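Farnesyl pyrophosphate synthetase (Staphylococcus aureus, PDB 5H9D) probably acts as a magnesium-dependent heptaprenyl diphosphate synthase of the FPP/GGPP synthase family, lengthening isoprenoid diphosphates by successive condensation. Local coordinates at residues E263-E266 and C267-I271; Q254-R257 and D258-R261; L239-M242 and R243-D247. All coordinates share one frame; numbering follows the deposited sequence.

The three contacts illustrate how a largely helical enzyme joins short helices at its periphery. They follow one another along the chain: 239-247 (contact 3) leaves one helix and caps the next, 254-261 (contact 2) turns back from it, and 263-271 (contact 1) forms the helix that follows. Contact 1 touches both others: F264 CE1 lies 3.7 Å from L255 CD2 of contact 2, and I271 CD1 lies 3.5 Å from E241 CB of contact 3. Contacts 2 and 3 stay about 8 Å apart at their nearest atoms. Contact 1 also meets F214, which directly follows the second aspartate-rich DDxxD motif, one of two that bind diphosphate through magnesium in this family, and probably here.

Contact 1 (E263-E266 and C267-I271); sequences EFEE and CIQII
E263 and C267 open a run of main-chain bonds from an N-H back to the C=O four residues earlier. C267 N donates to E263 O at 3.0 Å with an N-H...O angle of 153°, and Q269 N reaches E265 O at 2.8 Å. Between them I268 N pairs with F264 O, whose modelled place is less certain. Farther on the bonding slackens: I270 N meets E266 O only weakly at 3.1 Å, and Q269 N adds a weak i to i-3 bond to the same oxygen.

This is the ordinary pattern of an alpha-helix, here the amphipathic helix 261-272 within the all-alpha prenyltransferase fold. F264, C267, I268 and I271 are buried, while E265, E266 and Q269 lie on the exposed side. F264 packs against F152 and L229, C267 against F248 and I252, and I268 against V225 and F214.

The van der Waals contacts between the segments are largely side-chain carbons laid against carbonyl oxygens one turn earlier. CB of Q269 lies 3.1 Å from E265 O, and CB of C267 lies 3.3 Å from F264 O. CG1 of I270 approaches E266 O, swung back toward the preceding turn by a first torsion of -66° that sets it beside its own backbone N.

Among the polar side chains, E265 and Q269 run alongside each other and point the same way, carboxylate and amide planes turned 34° apart. E263 instead directs its carboxylate to a salt bridge with K251 of helix 246-253, tying two successive helices together at their surface.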
# COMPACT_ATOMS: atom_id res chain seq x y z
N GLU A 263 -15.32 -29.36 7.36
CA GLU A 263 -15.22 -28.85 8.72
C GLU A 263 -15.41 -27.34 8.57
O GLU A 263 -16.00 -26.68 9.42
CB GLU A 263 -13.85 -29.20 9.34
CG GLU A 263 -13.93 -30.33 10.38
CD GLU A 263 -14.40 -29.86 11.76
OE1 GLU A 263 -15.02 -30.67 12.50
OE2 GLU A 263 -14.15 -28.69 12.13
N PHE A 264 -14.92 -26.82 7.45
CA PHE A 264 -15.06 -25.41 7.15
C PHE A 264 -16.54 -25.10 6.89
O PHE A 264 -17.13 -24.23 7.53
CB PHE A 264 -14.24 -25.08 5.92
CG PHE A 264 -12.83 -24.72 6.23
CD1 PHE A 264 -12.53 -23.53 6.86
CD2 PHE A 264 -11.79 -25.57 5.87
CE1 PHE A 264 -11.22 -23.17 7.13
CE2 PHE A 264 -10.47 -25.22 6.15
CZ PHE A 264 -10.19 -24.02 6.78
N GLU A 265 -17.13 -25.81 5.93
CA GLU A 265 -18.54 -25.61 5.62
C GLU A 265 -19.33 -25.62 6.93
O GLU A 265 -20.14 -24.73 7.17
CB GLU A 265 -19.05 -26.74 4.71
CG GLU A 265 -18.79 -26.54 3.22
CD GLU A 265 -20.01 -25.98 2.49
OE1 GLU A 265 -19.99 -25.94 1.24
OE2 GLU A 265 -20.99 -25.59 3.17
N GLU A 266 -19.07 -26.61 7.77
CA GLU A 266 -19.75 -26.73 9.04
C GLU A 266 -19.63 -25.45 9.86
O GLU A 266 -20.62 -24.95 10.40
CB GLU A 266 -19.20 -27.93 9.84
CG GLU A 266 -20.25 -29.00 10.12
CD GLU A 266 -20.16 -29.58 11.53
OE1 GLU A 266 -20.17 -28.79 12.50
OE2 GLU A 266 -20.11 -30.83 11.67
N CYS A 267 -18.41 -24.92 9.94
CA CYS A 267 -18.13 -23.68 10.67
C CYS A 267 -18.83 -22.47 10.08
O CYS A 267 -19.53 -21.76 10.80
CB CYS A 267 -16.63 -23.41 10.73
SG CYS A 267 -15.79 -24.26 12.07
N ILE A 268 -18.63 -22.22 8.80
CA ILE A 268 -19.28 -21.07 8.18
C ILE A 268 -20.80 -21.23 8.20
O ILE A 268 -21.53 -20.24 8.15
CB ILE A 268 -18.73 -20.81 6.74
CG1 ILE A 268 -19.89 -20.63 5.75
CG2 ILE A 268 -17.77 -21.90 6.32
CD1 ILE A 268 -19.43 -20.24 4.35
N GLN A 269 -21.28 -22.46 8.31
CA GLN A 269 -22.73 -22.72 8.35
C GLN A 269 -23.30 -22.46 9.73
O GLN A 269 -24.48 -22.21 9.87
CB GLN A 269 -23.04 -24.17 7.96
CG GLN A 269 -24.11 -24.30 6.89
CD GLN A 269 -23.69 -23.68 5.57
OE1 GLN A 269 -22.71 -24.12 4.94
NE2 GLN A 269 -24.41 -22.64 5.14
N ILE A 270 -22.45 -22.53 10.75
CA ILE A 270 -22.88 -22.30 12.13
C ILE A 270 -22.97 -20.81 12.42
O ILE A 270 -23.86 -20.36 13.13
CB ILE A 270 -21.90 -22.96 13.15
CG1 ILE A 270 -21.95 -24.48 13.03
CG2 ILE A 270 -22.27 -22.54 14.56
CD1 ILE A 270 -23.32 -25.10 13.32
N ILE A 271 -22.04 -20.04 11.86
CA ILE A 271 -22.03 -18.60 12.07
C ILE A 271 -23.31 -17.93 11.57
O ILE A 271 -23.82 -17.00 12.20
CB ILE A 271 -20.78 -17.94 11.38
CG1 ILE A 271 -19.56 -18.02 12.30
CG2 ILE A 271 -21.07 -16.48 11.06
CD1 ILE A 271 -19.69 -17.23 13.63

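Contact 2 (Q254-R257 and D258-R261); sequences QLRR and DSER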
# COMPACT_ATOMS: atom_id res chain seq x y z
N GLN A 254 -8.98 -26.36 16.26
CA GLN A 254 -8.44 -27.45 15.45
C GLN A 254 -8.45 -27.14 13.97
O GLN A 254 -8.12 -28.01 13.16
CB GLN A 254 -9.25 -28.74 15.62
CG GLN A 254 -9.67 -29.11 17.03
CD GLN A 254 -8.50 -29.33 17.96
OE1 GLN A 254 -7.65 -30.18 17.72
NE2 GLN A 254 -8.46 -28.56 19.05
N LEU A 255 -8.80 -25.92 13.61
CA LEU A 255 -8.92 -25.56 12.19
C LEU A 255 -7.71 -24.95 11.49
O LEU A 255 -7.14 -23.99 11.98
CB LEU A 255 -10.15 -24.64 12.02
CG LEU A 255 -10.80 -24.47 10.65
CD1 LEU A 255 -11.40 -25.78 10.16
CD2 LEU A 255 -11.88 -23.41 10.75
N ARG A 256 -7.34 -25.52 10.35
CA ARG A 256 -6.23 -25.01 9.54
C ARG A 256 -6.35 -25.39 8.07
O ARG A 256 -7.15 -26.26 7.71
CB ARG A 256 -4.84 -25.45 10.06
CG ARG A 256 -4.77 -26.78 10.83
CD ARG A 256 -4.87 -28.00 9.94
NE ARG A 256 -4.87 -29.20 10.77
CZ ARG A 256 -5.13 -30.43 10.33
NH1 ARG A 256 -5.41 -30.64 9.05
NH2 ARG A 256 -5.12 -31.44 11.19
N ARG A 257 -5.57 -24.73 7.24
CA ARG A 257 -5.61 -24.95 5.81
C ARG A 257 -5.88 -26.38 5.34
O ARG A 257 -6.79 -26.63 4.54
CB ARG A 257 -4.32 -24.41 5.17
CG ARG A 257 -4.42 -22.94 4.76
CD ARG A 257 -3.11 -22.40 4.18
NE ARG A 257 -2.13 -22.05 5.21
CZ ARG A 257 -2.23 -21.02 6.05
NH1 ARG A 257 -3.29 -20.21 5.99
NH2 ARG A 257 -1.28 -20.79 6.95
N ASP A 258 -5.10 -27.34 5.82
CA ASP A 258 -5.29 -28.71 5.40
C ASP A 258 -6.53 -29.40 5.97
O ASP A 258 -6.67 -30.62 5.86
CB ASP A 258 -4.04 -29.54 5.71
CG ASP A 258 -3.37 -29.14 7.02
OD1 ASP A 258 -2.87 -28.00 7.13
OD2 ASP A 258 -3.34 -29.99 7.93
N SER A 259 -7.44 -28.64 6.58
CA SER A 259 -8.65 -29.26 7.12
C SER A 259 -9.58 -29.52 5.93
O SER A 259 -9.52 -28.82 4.91
CB SER A 259 -9.33 -28.36 8.15
OG SER A 259 -8.58 -28.29 9.35
N GLU A 260 -10.42 -30.54 6.06
CA GLU A 260 -11.33 -30.89 4.97
C GLU A 260 -12.46 -29.88 4.82
O GLU A 260 -13.07 -29.44 5.80
CB GLU A 260 -11.87 -32.33 5.17
CG GLU A 260 -11.72 -32.89 6.59
CD GLU A 260 -12.23 -34.33 6.73
OE1 GLU A 260 -12.22 -34.84 7.88
OE2 GLU A 260 -12.64 -34.94 5.71
N ARG A 261 -12.72 -29.50 3.57
CA ARG A 261 -13.73 -28.50 3.24
C ARG A 261 -15.03 -28.59 4.04
O ARG A 261 -15.74 -27.59 4.16
CB ARG A 261 -14.06 -28.55 1.75
CG ARG A 261 -14.46 -27.19 1.16
CD ARG A 261 -13.23 -26.38 0.80
NE ARG A 261 -13.52 -25.20 -0.02
CZ ARG A 261 -12.75 -24.77 -1.03
NH1 ARG A 261 -11.62 -25.42 -1.35
NH2 ARG A 261 -13.09 -23.68 -1.71
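From R256 to S259 the backbone folds into a type I beta turn, closed by S259 N donating to R256 O at 2.7 Å. The hydroxyl of S259 adds a second tie in the other direction: R256 N donates to S259 OG at 3.2 Å, nearly straight at 169°. A first torsion of -71° makes this possible, placing OG beside the serine's own N and opposite its carbonyl carbon. Main chain and side chain of one residue thus hold both the N-H and the C=O of R256.

Such a turn is a compact way to reverse the chain between two helices, here 246-253 and 261-272, the latter preceded by E260 at its N-cap.

On the outer side, R256 forms a salt bridge with D258 through NH1 and OD2; the modelled 2.4 Å is too short to be trusted in detail. The carboxylate oxygen lies over a face of the guanidinium rather than at its edge, and the two planes are only 16° apart. Both residues touch a crystal neighbour, so the lattice may influence this pairing. On the inner side L255 CD1 packs 3.9 Å from S259 CB, and L255 continues onto L229 of helix 227-230.

Contact 3 (L239-M242 and R243-D247); sequences LLEM and RKNPD
E241 OE2 is held by a hydrogen bond with the hydroxyl of S276 and a weaker one with S274, while K244 CE lies beside it at 3.2 Å. The ammonium group of K244 stays beyond salt-bridge range, NZ being 4.4 Å from E241 OE2, so the lysine meets the carboxylate mainly through its aliphatic chain. The other oxygen serves the turn itself: N245 ND2 donates to E241 OE1 at 3.2 Å with an angle of 157°. The amide arrives on the anti side of that oxygen, 33° out of the carboxylate plane, and the two flat groups stand almost perpendicular. CG anti to the backbone N (chi1 -167°) and a bend at chi2 bring the glutamate's carboxylate back to N245. Each carboxylate oxygen of this buried side chain is thereby matched, which would limit its rotation.

The main chain fixes the same asparagine. N245 N donates to M242 O at 3.0 Å, approaching from above the carbonyl plane instead of along a lone pair. Just before it, R243 N reaches L239 O only weakly, as the helix is ending. L240, buried against helices 158-183 and 276-296, lies alongside the exposed R243, with L240 CD2 3.6 Å from R243 NH1. M242 faces inward, packing on F248 and I252 of the next helix.

Beyond the bend, N245 OD1 accepts a weak bond from D247 N at 3.4 Å, and P246 follows the cap as the first helical residue. Helix 236-243 thus passes into helix 246-253 through an asparagine N-cap, the bond from D247 N closing an Asx turn.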
# COMPACT_ATOMS: atom_id res chain seq x y z
N LEU A 239 -15.23 -14.39 16.32
CA LEU A 239 -14.69 -14.18 17.66
C LEU A 239 -15.84 -14.16 18.66
O LEU A 239 -15.70 -14.60 19.80
CB LEU A 239 -13.92 -12.85 17.74
CG LEU A 239 -12.59 -12.88 17.00
CD1 LEU A 239 -12.12 -11.49 16.58
CD2 LEU A 239 -11.57 -13.54 17.91
N LEU A 240 -16.97 -13.63 18.20
CA LEU A 240 -18.16 -13.51 19.03
C LEU A 240 -18.77 -14.87 19.29
O LEU A 240 -19.10 -15.19 20.42
CB LEU A 240 -19.18 -12.59 18.37
CG LEU A 240 -18.71 -11.14 18.24
CD1 LEU A 240 -19.80 -10.28 17.68
CD2 LEU A 240 -18.30 -10.61 19.59
N GLU A 241 -18.92 -15.67 18.26
CA GLU A 241 -19.50 -16.98 18.47
C GLU A 241 -18.59 -17.83 19.33
O GLU A 241 -19.05 -18.75 19.98
CB GLU A 241 -19.79 -17.67 17.13
CG GLU A 241 -20.69 -18.92 17.25
CD GLU A 241 -21.99 -18.67 18.01
OE1 GLU A 241 -22.71 -19.65 18.30
OE2 GLU A 241 -22.29 -17.50 18.34
N MET A 242 -17.29 -17.53 19.37
CA MET A 242 -16.39 -18.34 20.19
C MET A 242 -16.61 -18.09 21.69
O MET A 242 -16.85 -19.04 22.44
CB MET A 242 -14.92 -18.08 19.85
CG MET A 242 -14.44 -18.75 18.57
SD MET A 242 -12.61 -18.71 18.37
CE MET A 242 -12.40 -17.45 17.21
N ARG A 243 -16.54 -16.82 22.12
CA ARG A 243 -16.72 -16.48 23.53
C ARG A 243 -17.98 -17.07 24.15
O ARG A 243 -18.02 -17.34 25.35
CB ARG A 243 -16.72 -14.97 23.72
CG ARG A 243 -17.74 -14.26 22.86
CD ARG A 243 -18.16 -12.90 23.41
NE ARG A 243 -17.05 -11.99 23.69
CZ ARG A 243 -17.12 -10.67 23.55
NH1 ARG A 243 -18.24 -10.09 23.13
NH2 ARG A 243 -16.06 -9.91 23.84
N LYS A 244 -19.02 -17.28 23.36
CA LYS A 244 -20.24 -17.83 23.94
C LYS A 244 -20.58 -19.26 23.53
O LYS A 244 -21.66 -19.76 23.88
CB LYS A 244 -21.45 -16.92 23.62
CG LYS A 244 -21.93 -16.92 22.18
CD LYS A 244 -23.11 -15.97 22.09
CE LYS A 244 -23.46 -15.57 20.66
NZ LYS A 244 -24.31 -14.33 20.71
N ASN A 245 -19.67 -19.93 22.83
CA ASN A 245 -19.91 -21.29 22.37
C ASN A 245 -18.65 -22.13 22.46
O ASN A 245 -17.95 -22.34 21.46
CB ASN A 245 -20.40 -21.26 20.92
CG ASN A 245 -21.03 -22.56 20.48
OD1 ASN A 245 -20.89 -23.59 21.14
ND2 ASN A 245 -21.72 -22.52 19.36
N PRO A 246 -18.34 -22.65 23.66
CA PRO A 246 -17.15 -23.48 23.89
C PRO A 246 -16.97 -24.69 22.96
O PRO A 246 -15.87 -25.24 22.88
CB PRO A 246 -17.27 -23.87 25.37
CG PRO A 246 -18.73 -23.74 25.66
CD PRO A 246 -19.12 -22.50 24.90
N ASP A 247 -18.02 -25.11 22.26
CA ASP A 247 -17.88 -26.23 21.33
C ASP A 247 -17.23 -25.69 20.05
O ASP A 247 -16.28 -26.28 19.52
CB ASP A 247 -19.24 -26.82 20.94
CG ASP A 247 -19.99 -27.36 22.12
OD1 ASP A 247 -21.21 -27.06 22.23
OD2 ASP A 247 -19.37 -28.07 22.93